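PDB 5FT0: GP37 from Pseudomonas phage phikz, which probably inhibits the RNA degradosome of the infected Pseudomonas host by acting on its ribonuclease RNase E. Local coordinates for residues A[6-11]-A[27-32]; A[12-17]-A[215-220]; A[123-128]-A[230-235]; A[130-135]-A[223-228]. All blocks are in the same frame, centred on the assembly; numbering follows the deposited sequence. Where two conformers were deposited one is given.

In the fold
Contacts 1 and 2 share helix 8-15 and touch through Leu27, whose CD1 lies 3.8 Å from both Leu12 N and Leu15 CD1. Contact 1 joins the start of this helix to the loop leading into strand 30-37; contact 2 fixes its end to the turn between strands 206-217 and 220-232. Contacts 3 and 4 both join strands 122-132 and 220-232, their centres about 18 Å apart, contact 4 nested inside the chain loop closed by contact 3. The His135 side chain of contact 4 is about 6 Å from the bound arginine, the His217 side chain of contact 2 about 11 Å. The potassium ion lies about 12 Å from the side chains of Val127 (contact 3) and Phe130 (contact 4).

Contact 1 of 4, residues A[6-11]-A[27-32]; sequences ITWEEQ and LEDISV
Trp8 and Asp29 meet with their planes 21° apart, the carboxylate oxygen OD1 of Asp29 at the edge of the indole, 3.2 Å from Trp8 CD1. The same oxygen accepts the amide of Trp8 (N to OD1 2.8 Å), approached nearly along its C-O axis. Trp8 CB packs on Leu27 CB, and Glu9 CD lies over one face of the indole, offset toward its rim. Gln11, extended beyond CG, donates from NE2 to Glu28 O at 2.8 Å from above the carbonyl plane, and its side chain crosses that of Ile30 at about a right angle, NE2 lying 3.4 Å from Ile30 CG1. Ile6 and Ile30 form an antiparallel hydrogen-bonded pair that joins strand 4-6, outermost in this chain's four-stranded sheet, to strand 30-37, and Ile6 CD1 rests on Val32 CG2 at 4.0 Å. Thr7 and Glu10 form a capping box, Glu10 N giving a weak bond to Thr7 OG1 and Thr7 N a bond to Glu10 OE2. Asp29 thus binds the first-turn amide of Trp8; its negative charge beside the helix N-terminus is probably favourable, although like-charged Glu9 OE1 is 4.3 Å from Asp29 OD1, with a water in hydrogen-bonding reach of both.

Contact 2 of 4, residues A[12-17]-A[215-220]; sequences LQALSK and GCHPDV
Ala14 of helix 8-15 and Lys17 just beyond it receive the tip of a beta hairpin: a type I turn from His217 to Val220 that joins strands 206-217 and 220-232. The imidazole of His217 carries the buried half of the contact. CG is anti to the backbone N (chi1 -174°), and chi2 of -80° turns the NE2 edge to the helix, where NE2 donates to Ala14 O at 2.9 Å with the oxygen close to the ring plane. On the other side of the ring, ND1 accepts the amide of Asp219 (N to ND1 3.1 Å) in a nearly straight bond, from a donor 21° out of the ring plane. The two bonds together are consistent with a neutral ring protonated on NE2, and they fix its rotation. Pro218 CD lies over one face of the ring, offset toward the rim, and Ile79 of helix 67-82 also packs against His217.

The exposed half belongs to Lys17. Its chain is extended beyond CG and slides past Pro218 in the opposite direction, CD 4.1 Å from Pro218 CG, while the Lys17 and Asp219 side chains cross at about a right angle. The ammonium forms a salt bridge: NZ meets the syn lone pair of Asp219 OD1 at 2.8 Å and makes a weak bond to OD2, 2.9 Å. Asp219 OD2 also lies 3.5 Å from Ala14 CB. Ala14 O itself takes two donors, His217 NE2 and the amide of Lys17 (N to O 3.2 Å), which reach it from opposite faces of the carbonyl plane.

Contact 3 of 4, residues A[123-128]-A[230-235]; sequences LILPVI and VRYNQP
Val127 and Val230 bring the two backbones together with their CA atoms 5.1 Å apart, although the short strand segments 123-126 and 230-232 run at 93° to one another. Val230 N donates to Val127 O at 2.8 Å, lying in the carbonyl plane. Beyond this bond the chains diverge, and Tyr232 reaches back from strand 220-232 to Pro126. Its CG is anti to the carbonyl carbon (chi1 -63°), and the ring carries OH to Pro126 O, which lies at the ring edge, in plane. The hydrogen bond is modelled at 2.5 Å, very short, so its exact length is doubtful. Here strand 122-132 has a classic beta bulge, Val127 and Ile128 both facing Val110, and turns a corner. Leu125 and Tyr232 slide past each other in opposite directions, Leu125 CD1 lying 3.7 Å from Tyr232 CZ. Pro126 crosses the tyrosine at about a right angle, its CD 3.5 Å from Tyr232 OH. On one face of the phenol ring sits Val230 CG1, offset toward the rim. Leu249 of the second subunit packs on Tyr232 and His252 of that subunit on Pro126, while Leu123 and Ile124 pair with one of its strands, extending the sheet across the interface.

Contact 4 of 4, residues A[130-135]-A[223-228]; sequences FMPGVH and VLFTIK
Thr226 O accepts the amide of Met131 (N to O 2.6 Å) with a C=O...donor angle of 167°. Thr226 N returns a bond to Met131 O at 3.0 Å, making this the hydrogen-bonded pair of the antiparallel strands 122-132 and 220-232. Gly133 N then reaches Leu224 O (2.7 Å) from a type II turn, Met131 to Val134, that ends the strand pairing. Thr226 OG1, beside its own backbone N (chi1 -65°), is directed at Val134 O; that bond is modelled very short, and OG1 also bonds Ser212 OG on the neighbouring strand. Met131, a selenomethionine, lies side by side with Thr226, pointing the same way, and its SE meets Lys228 CB at 4.0 Å. On the opposite face of the sheet, Pro132 lies over one face of the Phe225 ring, its CA in an off-centre CH-pi contact 4.1 Å from the ring centroid, and Phe130 CB meets the CZ end obliquely. Tyr180 and Phe184 of helix 158-187 pack on this aromatic side. The Phe225 face is thus apolar and packed on helices; on the other, Thr226 OG1 has partners in Val134 O and Ser212 OG, while the His135 side chain comes about 6 Å from the bound arginine.

Contact 1 of 4, residues A[6-11]-A[27-32]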
# COMPACT_ATOMS: atom_id res chain seq x y z
N ILE A 6 25.20 8.53 -11.84
CA ILE A 6 24.72 8.63 -13.21
C ILE A 6 23.99 9.96 -13.31
O ILE A 6 22.90 10.11 -12.74
CB ILE A 6 23.81 7.46 -13.59
CG1 ILE A 6 24.53 6.13 -13.41
CG2 ILE A 6 23.31 7.62 -15.03
CD1 ILE A 6 23.67 4.92 -13.78
N THR A 7 24.57 10.92 -14.01
CA THR A 7 23.91 12.21 -14.10
C THR A 7 22.67 12.10 -14.97
O THR A 7 22.52 11.18 -15.78
CB THR A 7 24.84 13.29 -14.65
OG1 THR A 7 25.06 13.07 -16.05
CG2 THR A 7 26.18 13.26 -13.93
N TRP A 8 21.76 13.06 -14.80
CA TRP A 8 20.55 13.08 -15.63
C TRP A 8 20.89 13.32 -17.09
O TRP A 8 20.13 12.90 -17.98
CB TRP A 8 19.57 14.13 -15.11
CG TRP A 8 20.03 15.54 -15.33
CD1 TRP A 8 20.80 16.29 -14.49
CD2 TRP A 8 19.73 16.37 -16.46
NE1 TRP A 8 21.00 17.53 -15.03
CE2 TRP A 8 20.36 17.61 -16.23
CE3 TRP A 8 19.00 16.18 -17.63
CZ2 TRP A 8 20.27 18.66 -17.14
CZ3 TRP A 8 18.92 17.23 -18.53
CH2 TRP A 8 19.55 18.45 -18.28
N GLU A 9 22.02 13.97 -17.38
CA GLU A 9 22.42 14.19 -18.77
C GLU A 9 22.79 12.88 -19.47
O GLU A 9 22.45 12.69 -20.64
CB GLU A 9 23.57 15.19 -18.84
CG GLU A 9 23.19 16.63 -18.49
CD GLU A 9 23.65 17.03 -17.11
OE1 GLU A 9 23.61 16.19 -16.19
OE2 GLU A 9 24.05 18.20 -16.94
N GLU A 10 23.51 11.98 -18.78
CA GLU A 10 23.81 10.69 -19.39
C GLU A 10 22.54 9.91 -19.68
O GLU A 10 22.42 9.25 -20.72
CB GLU A 10 24.73 9.83 -18.50
CG GLU A 10 25.70 10.57 -17.61
CD GLU A 10 26.59 9.64 -16.79
OE1 GLU A 10 26.76 8.46 -17.17
OE2 GLU A 10 27.10 10.08 -15.75
N GLN A 11 21.57 9.97 -18.76
CA GLN A 11 20.30 9.29 -18.98
C GLN A 11 19.57 9.89 -20.18
O GLN A 11 19.11 9.16 -21.06
CB GLN A 11 19.44 9.38 -17.72
CG GLN A 11 20.15 8.92 -16.46
CD GLN A 11 19.37 9.22 -15.20
OE1 GLN A 11 18.17 8.96 -15.12
NE2 GLN A 11 20.05 9.78 -14.20
N LEU A 27 13.95 13.17 -14.89
CA LEU A 27 15.29 12.60 -14.78
C LEU A 27 16.12 13.41 -13.80
O LEU A 27 16.23 14.64 -13.93
CB LEU A 27 15.98 12.56 -16.15
CG LEU A 27 15.29 11.78 -17.27
CD1 LEU A 27 16.10 11.88 -18.55
CD2 LEU A 27 15.09 10.32 -16.87
N GLU A 28 16.71 12.73 -12.83
CA GLU A 28 17.60 13.34 -11.86
C GLU A 28 18.89 12.53 -11.77
O GLU A 28 18.93 11.36 -12.17
CB GLU A 28 16.95 13.43 -10.47
CG GLU A 28 15.72 14.31 -10.41
CD GLU A 28 15.10 14.33 -9.02
OE1 GLU A 28 15.04 13.26 -8.38
OE2 GLU A 28 14.69 15.42 -8.58
N ASP A 29 19.92 13.15 -11.21
CA ASP A 29 21.16 12.44 -10.93
C ASP A 29 20.89 11.24 -10.03
O ASP A 29 20.14 11.34 -9.05
CB ASP A 29 22.19 13.37 -10.28
CG ASP A 29 22.63 14.50 -11.19
OD1 ASP A 29 22.43 14.40 -12.42
OD2 ASP A 29 23.19 15.48 -10.67
N ILE A 30 21.49 10.10 -10.37
CA ILE A 30 21.34 8.86 -9.63
C ILE A 30 22.63 8.62 -8.86
O ILE A 30 23.72 8.66 -9.44
CB ILE A 30 21.07 7.66 -10.56
CG1 ILE A 30 19.80 7.81 -11.40
CG2 ILE A 30 20.89 6.41 -9.73
CD1 ILE A 30 18.53 7.46 -10.69
N SER A 31 22.52 8.35 -7.56
CA SER A 31 23.63 7.79 -6.80
C SER A 31 23.44 6.28 -6.74
O SER A 31 22.40 5.80 -6.29
CB SER A 31 23.71 8.39 -5.40
OG SER A 31 24.78 7.82 -4.67
N VAL A 32 24.44 5.53 -7.21
CA VAL A 32 24.32 4.08 -7.38
C VAL A 32 25.24 3.39 -6.38
O VAL A 32 26.44 3.66 -6.33
CB VAL A 32 24.66 3.65 -8.81
CG1 VAL A 32 24.58 2.13 -8.94
CG2 VAL A 32 23.73 4.32 -9.81
O HOH W 1 24.11 16.56 -13.61
O HOH W 2 16.33 9.59 -12.85

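Contact 2 of 4, residues A[12-17]-A[215-220]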
# COMPACT_ATOMS: atom_id res chain seq x y z
N LEU A 12 19.46 11.22 -20.23
CA LEU A 12 18.74 11.87 -21.32
C LEU A 12 19.42 11.61 -22.66
O LEU A 12 18.74 11.46 -23.68
CB LEU A 12 18.63 13.37 -21.05
CG LEU A 12 17.80 14.18 -22.05
CD1 LEU A 12 16.42 13.58 -22.21
CD2 LEU A 12 17.71 15.62 -21.59
N GLN A 13 20.75 11.55 -22.68
CA GLN A 13 21.46 11.26 -23.92
C GLN A 13 21.14 9.86 -24.43
O GLN A 13 20.94 9.66 -25.63
CB GLN A 13 22.96 11.43 -23.72
CG GLN A 13 23.41 12.88 -23.62
CD GLN A 13 24.77 13.04 -22.98
OE1 GLN A 13 25.50 12.07 -22.79
NE2 GLN A 13 25.12 14.27 -22.63
N ALA A 14 21.08 8.88 -23.52
CA ALA A 14 20.68 7.53 -23.92
C ALA A 14 19.22 7.50 -24.36
O ALA A 14 18.88 6.88 -25.37
CB ALA A 14 20.92 6.55 -22.78
N LEU A 15 18.35 8.18 -23.62
CA LEU A 15 16.93 8.19 -23.97
C LEU A 15 16.67 8.89 -25.30
O LEU A 15 15.74 8.53 -26.02
CB LEU A 15 16.12 8.84 -22.85
CG LEU A 15 16.04 8.05 -21.55
CD1 LEU A 15 15.13 8.74 -20.54
CD2 LEU A 15 15.56 6.63 -21.82
N SER A 16 17.50 9.87 -25.65
CA SER A 16 17.32 10.61 -26.89
C SER A 16 17.56 9.75 -28.13
O SER A 16 17.16 10.14 -29.23
CB SER A 16 18.24 11.83 -26.93
OG SER A 16 19.60 11.44 -27.03
N LYS A 17 18.21 8.59 -27.98
CA LYS A 17 18.39 7.69 -29.10
C LYS A 17 17.15 6.85 -29.39
O LYS A 17 17.10 6.19 -30.43
CB LYS A 17 19.60 6.79 -28.86
CG LYS A 17 20.92 7.55 -28.92
CD LYS A 17 22.07 6.80 -28.27
CE LYS A 17 23.29 7.71 -28.17
NZ LYS A 17 24.43 7.06 -27.47
N GLY A 215 15.64 -5.76 -27.13
CA GLY A 215 15.91 -4.62 -27.99
C GLY A 215 17.38 -4.27 -28.03
O GLY A 215 18.10 -4.39 -27.04
N CYS A 216 17.82 -3.81 -29.20
CA CYS A 216 19.18 -3.33 -29.38
C CYS A 216 19.21 -1.81 -29.18
O CYS A 216 18.44 -1.09 -29.81
CB CYS A 216 19.70 -3.69 -30.77
SG CYS A 216 21.42 -3.23 -31.07
N HIS A 217 20.10 -1.35 -28.31
CA HIS A 217 20.30 0.06 -28.05
C HIS A 217 21.79 0.35 -28.03
O HIS A 217 22.57 -0.46 -27.51
CB HIS A 217 19.66 0.46 -26.71
CG HIS A 217 19.68 1.93 -26.44
ND1 HIS A 217 20.80 2.59 -25.96
CD2 HIS A 217 18.71 2.88 -26.55
CE1 HIS A 217 20.52 3.87 -25.81
NE2 HIS A 217 19.26 4.07 -26.16
N PRO A 218 22.22 1.48 -28.59
CA PRO A 218 23.67 1.72 -28.75
C PRO A 218 24.46 1.75 -27.45
O PRO A 218 25.67 1.52 -27.49
CB PRO A 218 23.72 3.08 -29.46
CG PRO A 218 22.40 3.21 -30.14
CD PRO A 218 21.41 2.52 -29.24
N ASP A 219 23.83 2.02 -26.31
CA ASP A 219 24.55 2.27 -25.07
C ASP A 219 24.53 1.10 -24.09
O ASP A 219 25.21 1.15 -23.07
CB ASP A 219 23.99 3.52 -24.38
CG ASP A 219 24.21 4.78 -25.19
OD1 ASP A 219 25.17 4.81 -25.99
OD2 ASP A 219 23.43 5.74 -25.03
N VAL A 220 23.75 0.05 -24.37
CA VAL A 220 23.60 -1.06 -23.45
C VAL A 220 23.66 -2.36 -24.24
O VAL A 220 23.47 -2.39 -25.45
CB VAL A 220 22.28 -0.99 -22.65
CG1 VAL A 220 22.27 0.24 -21.74
CG2 VAL A 220 21.10 -0.97 -23.60

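Contact 3 of 4, residues A[123-128]-A[230-235]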
# COMPACT_ATOMS: atom_id res chain seq x y z
N LEU A 123 -5.47 -0.23 -4.15
CA LEU A 123 -5.65 -1.67 -4.31
C LEU A 123 -6.35 -1.90 -5.65
O LEU A 123 -7.43 -1.35 -5.90
CB LEU A 123 -6.45 -2.26 -3.15
CG LEU A 123 -5.63 -2.62 -1.90
CD1 LEU A 123 -4.96 -1.40 -1.27
CD2 LEU A 123 -6.50 -3.34 -0.88
N ILE A 124 -5.72 -2.69 -6.51
CA ILE A 124 -6.16 -2.86 -7.89
C ILE A 124 -6.08 -4.34 -8.26
O ILE A 124 -5.16 -5.04 -7.84
CB ILE A 124 -5.30 -2.02 -8.86
CG1 ILE A 124 -5.37 -0.54 -8.50
CG2 ILE A 124 -5.73 -2.22 -10.31
CD1 ILE A 124 -4.38 0.31 -9.24
N LEU A 125 -7.06 -4.80 -9.04
CA LEU A 125 -7.02 -6.14 -9.60
C LEU A 125 -6.33 -6.07 -10.95
O LEU A 125 -6.92 -5.54 -11.91
CB LEU A 125 -8.43 -6.71 -9.74
CG LEU A 125 -8.48 -8.15 -10.27
CD1 LEU A 125 -7.83 -9.09 -9.27
CD2 LEU A 125 -9.92 -8.56 -10.54
N PRO A 126 -5.11 -6.59 -11.09
CA PRO A 126 -4.35 -6.36 -12.33
C PRO A 126 -4.91 -7.15 -13.50
O PRO A 126 -5.33 -8.30 -13.36
CB PRO A 126 -2.93 -6.82 -11.98
CG PRO A 126 -2.92 -6.98 -10.48
CD PRO A 126 -4.32 -7.33 -10.10
N VAL A 127 -4.90 -6.52 -14.68
CA VAL A 127 -5.28 -7.16 -15.93
C VAL A 127 -4.11 -7.15 -16.92
O VAL A 127 -3.75 -8.19 -17.48
CB VAL A 127 -6.53 -6.49 -16.55
CG1 VAL A 127 -6.76 -7.01 -17.96
CG2 VAL A 127 -7.75 -6.74 -15.68
N ILE A 128 -3.52 -5.98 -17.14
CA ILE A 128 -2.33 -5.83 -17.97
C ILE A 128 -1.24 -5.22 -17.10
O ILE A 128 -1.46 -4.18 -16.47
CB ILE A 128 -2.59 -4.95 -19.20
CG1 ILE A 128 -3.76 -5.50 -20.02
CG2 ILE A 128 -1.34 -4.86 -20.06
CD1 ILE A 128 -4.22 -4.56 -21.12
N VAL A 230 -3.50 -11.01 -17.74
CA VAL A 230 -4.09 -12.01 -16.86
C VAL A 230 -5.56 -12.16 -17.19
O VAL A 230 -6.29 -11.16 -17.25
CB VAL A 230 -3.90 -11.65 -15.38
CG1 VAL A 230 -4.45 -12.76 -14.48
CG2 VAL A 230 -2.44 -11.37 -15.07
N ARG A 231 -6.00 -13.39 -17.41
CA ARG A 231 -7.41 -13.73 -17.46
C ARG A 231 -7.73 -14.57 -16.23
O ARG A 231 -7.06 -15.57 -15.96
CB ARG A 231 -7.77 -14.51 -18.72
CG ARG A 231 -9.26 -14.81 -18.83
CD ARG A 231 -9.51 -16.03 -19.70
NE ARG A 231 -10.89 -16.11 -20.16
CZ ARG A 231 -11.83 -16.86 -19.59
NH1 ARG A 231 -11.54 -17.61 -18.53
NH2 ARG A 231 -13.06 -16.87 -20.09
N TYR A 232 -8.75 -14.16 -15.48
CA TYR A 232 -9.12 -14.86 -14.27
C TYR A 232 -10.15 -15.95 -14.59
O TYR A 232 -10.56 -16.13 -15.74
CB TYR A 232 -9.62 -13.85 -13.23
CG TYR A 232 -8.53 -12.87 -12.84
CD1 TYR A 232 -7.54 -13.23 -11.93
CD2 TYR A 232 -8.46 -11.60 -13.40
CE1 TYR A 232 -6.53 -12.36 -11.58
CE2 TYR A 232 -7.46 -10.71 -13.06
CZ TYR A 232 -6.50 -11.10 -12.14
OH TYR A 232 -5.50 -10.22 -11.79
N ASN A 233 -10.56 -16.69 -13.56
CA ASN A 233 -11.34 -17.91 -13.78
C ASN A 233 -12.62 -17.64 -14.57
O ASN A 233 -13.07 -18.51 -15.33
CB ASN A 233 -11.67 -18.58 -12.44
CG ASN A 233 -12.32 -17.62 -11.45
OD1 ASN A 233 -11.92 -16.47 -11.33
ND2 ASN A 233 -13.33 -18.11 -10.74
N GLN A 234 -13.20 -16.45 -14.43
CA GLN A 234 -14.33 -16.01 -15.24
C GLN A 234 -14.04 -14.65 -15.85
O GLN A 234 -13.32 -13.84 -15.26
CB GLN A 234 -15.62 -15.95 -14.40
CG GLN A 234 -16.60 -17.10 -14.64
CD GLN A 234 -16.11 -18.43 -14.07
OE1 GLN A 234 -15.85 -18.55 -12.87
NE2 GLN A 234 -16.00 -19.44 -14.93
N PRO A 235 -14.59 -14.36 -17.03
CA PRO A 235 -14.30 -13.10 -17.72
C PRO A 235 -14.80 -11.88 -16.96
O PRO A 235 -15.60 -11.98 -16.03
CB PRO A 235 -15.02 -13.24 -19.06
CG PRO A 235 -15.95 -14.42 -18.91
CD PRO A 235 -15.32 -15.31 -17.89

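Contact 4 of 4, residues A[130-135]-A[223-228]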
# COMPACT_ATOMS: atom_id res chain seq x y z
N PHE A 130 2.72 -3.91 -17.22
CA PHE A 130 3.95 -3.59 -17.93
C PHE A 130 5.14 -3.91 -17.04
O PHE A 130 5.17 -3.53 -15.87
CB PHE A 130 3.96 -2.12 -18.33
CG PHE A 130 2.81 -1.71 -19.21
CD1 PHE A 130 2.90 -1.82 -20.59
CD2 PHE A 130 1.64 -1.23 -18.65
CE1 PHE A 130 1.84 -1.45 -21.40
CE2 PHE A 130 0.58 -0.86 -19.46
CZ PHE A 130 0.68 -0.97 -20.83
N MSE A 131 6.12 -4.62 -17.59
CA MSE A 131 7.27 -5.05 -16.81
C MSE A 131 8.58 -4.71 -17.51
O MSE A 131 9.23 -5.59 -18.08
CB MSE A 131 7.19 -6.56 -16.54
CG MSE A 131 5.88 -6.99 -15.88
SE MSE A 131 5.72 -8.92 -15.70
CE MSE A 131 7.19 -9.24 -14.46
N PRO A 132 8.98 -3.44 -17.45
CA PRO A 132 10.22 -3.04 -18.11
C PRO A 132 11.44 -3.66 -17.44
O PRO A 132 11.49 -3.80 -16.22
CB PRO A 132 10.22 -1.51 -17.97
CG PRO A 132 9.41 -1.26 -16.75
CD PRO A 132 8.34 -2.32 -16.73
N GLY A 133 12.42 -4.03 -18.26
CA GLY A 133 13.64 -4.63 -17.76
C GLY A 133 13.53 -6.10 -17.40
O GLY A 133 14.51 -6.67 -16.90
N VAL A 134 12.39 -6.73 -17.64
CA VAL A 134 12.16 -8.12 -17.30
C VAL A 134 11.89 -8.90 -18.58
O VAL A 134 11.22 -8.41 -19.49
CB VAL A 134 10.99 -8.28 -16.31
CG1 VAL A 134 10.71 -9.75 -16.01
CG2 VAL A 134 11.28 -7.52 -15.02
N HIS A 135 12.43 -10.12 -18.65
CA HIS A 135 12.15 -11.06 -19.73
C HIS A 135 11.63 -12.35 -19.12
O HIS A 135 12.08 -12.77 -18.05
CB HIS A 135 13.41 -11.33 -20.56
CG HIS A 135 13.13 -12.00 -21.87
ND1 HIS A 135 12.78 -13.33 -21.97
CD2 HIS A 135 13.18 -11.53 -23.14
CE1 HIS A 135 12.61 -13.64 -23.24
NE2 HIS A 135 12.85 -12.57 -23.97
N VAL A 223 18.00 -4.21 -24.22
CA VAL A 223 16.81 -3.64 -23.59
C VAL A 223 15.77 -4.74 -23.49
O VAL A 223 15.45 -5.40 -24.49
CB VAL A 223 16.27 -2.43 -24.38
CG1 VAL A 223 15.01 -1.91 -23.71
CG2 VAL A 223 17.33 -1.34 -24.46
N LEU A 224 15.23 -4.94 -22.29
CA LEU A 224 14.24 -5.98 -22.03
C LEU A 224 12.92 -5.33 -21.64
O LEU A 224 12.90 -4.31 -20.94
CB LEU A 224 14.70 -6.92 -20.91
CG LEU A 224 16.04 -7.64 -21.10
CD1 LEU A 224 16.35 -8.49 -19.88
CD2 LEU A 224 16.03 -8.48 -22.36
N PHE A 225 11.82 -5.93 -22.09
CA PHE A 225 10.49 -5.45 -21.74
C PHE A 225 9.51 -6.61 -21.83
O PHE A 225 9.54 -7.38 -22.79
CB PHE A 225 10.04 -4.30 -22.65
CG PHE A 225 8.94 -3.45 -22.06
CD1 PHE A 225 7.63 -3.91 -22.03
CD2 PHE A 225 9.22 -2.20 -21.55
CE1 PHE A 225 6.62 -3.13 -21.49
CE2 PHE A 225 8.21 -1.41 -21.01
CZ PHE A 225 6.92 -1.88 -20.97
N THR A 226 8.66 -6.73 -20.82
CA THR A 226 7.63 -7.76 -20.79
C THR A 226 6.28 -7.12 -20.51
O THR A 226 6.18 -6.19 -19.70
CB THR A 226 7.94 -8.84 -19.73
OG1 THR A 226 9.13 -9.55 -20.09
CG2 THR A 226 6.79 -9.83 -19.60
N ILE A 227 5.25 -7.60 -21.20
CA ILE A 227 3.86 -7.26 -20.91
C ILE A 227 3.16 -8.53 -20.45
O ILE A 227 3.21 -9.55 -21.15
CB ILE A 227 3.15 -6.66 -22.13
CG1 ILE A 227 3.87 -5.39 -22.59
CG2 ILE A 227 1.70 -6.37 -21.81
CD1 ILE A 227 3.21 -4.72 -23.78
N LYS A 228 2.53 -8.47 -19.29
CA LYS A 228 1.78 -9.60 -18.75
C LYS A 228 0.30 -9.28 -18.81
O LYS A 228 -0.13 -8.19 -18.41
CB LYS A 228 2.18 -9.91 -17.30
CG LYS A 228 1.40 -11.08 -16.71
CD LYS A 228 1.82 -11.39 -15.28
CE LYS A 228 1.28 -10.37 -14.30
NZ LYS A 228 1.63 -10.72 -12.90